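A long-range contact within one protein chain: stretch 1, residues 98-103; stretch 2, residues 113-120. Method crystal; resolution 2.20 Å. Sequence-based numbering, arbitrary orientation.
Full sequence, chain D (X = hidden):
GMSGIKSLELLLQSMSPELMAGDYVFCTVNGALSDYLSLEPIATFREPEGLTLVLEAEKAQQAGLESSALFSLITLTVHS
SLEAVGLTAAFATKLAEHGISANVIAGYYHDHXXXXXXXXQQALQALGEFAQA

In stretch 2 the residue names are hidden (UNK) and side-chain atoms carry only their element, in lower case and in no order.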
# COMPACT_ATOMS: atom_id res chain seq x y z
N HIS D 98 4.54 -16.16 -8.25
CA HIS D 98 3.41 -16.87 -8.85
C HIS D 98 2.67 -16.06 -9.91
O HIS D 98 1.58 -16.44 -10.35
CB HIS D 98 2.47 -17.36 -7.77
CG HIS D 98 3.08 -18.41 -6.91
ND1 HIS D 98 3.83 -18.10 -5.79
CD2 HIS D 98 3.12 -19.75 -7.03
CE1 HIS D 98 4.27 -19.22 -5.24
NE2 HIS D 98 3.85 -20.23 -5.97
N GLY D 99 3.28 -14.95 -10.33
CA GLY D 99 2.74 -14.11 -11.39
C GLY D 99 1.53 -13.33 -10.97
O GLY D 99 0.66 -13.06 -11.80
N ILE D 100 1.48 -12.95 -9.70
CA ILE D 100 0.35 -12.20 -9.12
C ILE D 100 0.74 -10.76 -8.78
O ILE D 100 1.65 -10.51 -7.99
CB ILE D 100 -0.22 -12.92 -7.87
CG1 ILE D 100 -0.67 -14.33 -8.23
CG2 ILE D 100 -1.37 -12.11 -7.27
CD1 ILE D 100 -0.74 -15.28 -7.08
N SER D 101 0.05 -9.80 -9.40
CA SER D 101 0.25 -8.41 -9.05
C SER D 101 -0.58 -8.00 -7.84
O SER D 101 -1.74 -8.38 -7.70
CB SER D 101 -0.00 -7.49 -10.23
OG SER D 101 1.24 -7.08 -10.78
N ALA D 102 0.05 -7.24 -6.95
CA ALA D 102 -0.56 -6.84 -5.70
C ALA D 102 -0.73 -5.32 -5.62
O ALA D 102 0.21 -4.57 -5.92
CB ALA D 102 0.29 -7.33 -4.54
N ASN D 103 -1.92 -4.90 -5.20
CA ASN D 103 -2.15 -3.53 -4.79
C ASN D 103 -2.23 -3.49 -3.29
O ASN D 103 -3.23 -3.89 -2.71
CB ASN D 103 -3.41 -2.98 -5.43
CG ASN D 103 -3.44 -3.24 -6.91
OD1 ASN D 103 -3.41 -4.40 -7.35
ND2 ASN D 103 -3.47 -2.16 -7.70
N UNK D 113 -3.88 -6.55 1.01
CA UNK D 113 -3.47 -6.74 -0.36
C UNK D 113 -4.70 -6.95 -1.22
O UNK D 113 -5.52 -7.81 -0.92
c UNK D 113 -1.30 -7.73 0.46
c UNK D 113 -2.49 -7.93 -0.48
c UNK D 113 -0.60 -8.99 0.77
c UNK D 113 -1.99 -8.11 -1.91
N UNK D 114 -4.83 -6.15 -2.27
CA UNK D 114 -5.87 -6.36 -3.28
C UNK D 114 -5.27 -7.07 -4.49
O UNK D 114 -4.40 -6.54 -5.16
c UNK D 114 -7.29 -4.39 -2.56
c UNK D 114 -8.70 -3.19 -0.44
c UNK D 114 -7.32 -2.97 -0.58
c UNK D 114 -6.62 -3.58 -1.63
c UNK D 114 -9.37 -4.02 -1.36
c UNK D 114 -8.66 -4.60 -2.41
c UNK D 114 -6.54 -5.04 -3.68
N UNK D 115 -5.72 -8.29 -4.72
CA UNK D 115 -5.33 -9.04 -5.91
C UNK D 115 -6.55 -9.23 -6.81
O UNK D 115 -7.68 -9.12 -6.34
c UNK D 115 -3.49 -10.25 -4.63
c UNK D 115 -4.70 -10.43 -5.56
c UNK D 115 -5.73 -11.37 -4.95
N UNK D 116 -6.33 -9.48 -8.09
CA UNK D 116 -7.40 -9.82 -9.02
C UNK D 116 -8.23 -10.93 -8.43
O UNK D 116 -7.68 -11.88 -7.87
c UNK D 116 -5.48 -9.73 -12.38
n UNK D 116 -5.56 -11.04 -12.59
c UNK D 116 -6.25 -9.19 -11.19
c UNK D 116 -6.83 -10.29 -10.34
o UNK D 116 -4.82 -8.98 -13.09
N UNK D 117 -9.54 -10.81 -8.56
CA UNK D 117 -10.47 -11.74 -7.94
C UNK D 117 -10.20 -13.20 -8.35
O UNK D 117 -10.28 -14.11 -7.50
c UNK D 117 -11.91 -11.35 -8.26
c UNK D 117 -15.21 -13.00 -7.22
c UNK D 117 -12.92 -12.12 -7.43
c UNK D 117 -14.30 -12.09 -8.02
n UNK D 117 -16.62 -12.83 -7.64
N UNK D 118 -9.88 -13.41 -9.63
CA UNK D 118 -9.62 -14.75 -10.17
C UNK D 118 -8.38 -15.42 -9.56
O UNK D 118 -8.28 -16.64 -9.55
o UNK D 118 -10.53 -15.43 -14.75
c UNK D 118 -10.90 -14.90 -12.40
o UNK D 118 -11.25 -17.06 -13.43
c UNK D 118 -9.53 -14.74 -11.70
c UNK D 118 -10.88 -15.87 -13.62
N UNK D 119 -7.48 -14.60 -9.05
CA UNK D 119 -6.22 -15.07 -8.49
C UNK D 119 -6.21 -15.13 -6.96
O UNK D 119 -5.16 -15.32 -6.36
c UNK D 119 -3.79 -13.57 -11.05
n UNK D 119 -2.49 -12.98 -13.08
c UNK D 119 -5.08 -14.20 -9.02
c UNK D 119 -4.67 -14.61 -10.42
c UNK D 119 -3.25 -14.06 -12.39
N UNK D 120 -7.38 -15.00 -6.35
CA UNK D 120 -7.52 -14.95 -4.89
C UNK D 120 -7.07 -16.22 -4.15
O UNK D 120 -6.38 -16.14 -3.13
c UNK D 120 -8.94 -14.60 -4.51
O HOH W 1 -3.60 -9.68 -9.27
O HOH W 2 -2.00 -10.35 -11.51

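Position 113 lies in a strand that begins earlier in the chain. Its side chain has four carbons, forked at the first, with one arm two carbons long. One of these carbons comes within 3.6 Å of Ala-102 CB. A fork at CB with unequal arms is isoleucine, Ile-113, and the carbon near Ala-102 is its CG2.

Position 114 carries one carbon and then a ring of six carbons. Its backbone pairs with Asn-103 in an antiparallel bridge. N of position 114 donates to Asn-103 O at 2.8 Å, and Asn-103 N donates to O of position 114 at 3.0 Å. Both bonds are nearly straight. The two side chains leave the same face of the sheet, with CB of position 114 4.1 Å from Asn-103 CB, but the end of the side chain at 114 leads away from stretch 1. With no oxygen on the ring, this is phenylalanine, Phe-114.

Position 115 has three side-chain carbons, one bearing the other two. One of the two outer carbons lies 3.9 Å from Ile-100 CG2. The short fork without polar atoms is valine, Val-115, and the carbon near Ile-100 is its CG1.

Position 116 has three carbons in a row, the third carrying one oxygen and one nitrogen. This is glutamine, Gln-116. Its side chain makes no contact with stretch 1. Its backbone does connect: one water accepts from Gln-116 N at 3.0 Å and donates to Ser-101 O at 2.8 Å.

Position 117 has four carbons in a row ending in nitrogen. It is lysine, Lys-117, extended and out of reach of stretch 1.

Position 118 has three carbons, the third carrying two oxygens. This is glutamate, Glu-118, also out of reach.

Position 119 again shows four carbons ending in nitrogen, but its CB points toward stretch 1. The nitrogen lies 3.4 Å from Gly-99 O. This is Lys-119, at the N-cap position before a helix. Its NZ makes a weak hydrogen bond to Gly-99 O. A second water accepts from Lys-119 NZ at 3.1 Å and from Ser-101 N at 3.0 Å.

Position 120 has a single side-chain carbon, pointing away from stretch 1. It is alanine, Ala-120.

The contact is fixed at one end by the paired backbones of Asn-103 and Phe-114. Next to that bridge Ala-102 packs on Ile-113, and farther along Ile-100 packs on Val-115. From Ala-102 to Ile-100 the backbones draw apart. Two waters on Ser-101 fill the widening space, one reaching Gln-116 N and the other Lys-119 NZ, and the long arm of Lys-119 reaches across to Gly-99 O.

Stretch 2 (113-120) IFVQKEKA
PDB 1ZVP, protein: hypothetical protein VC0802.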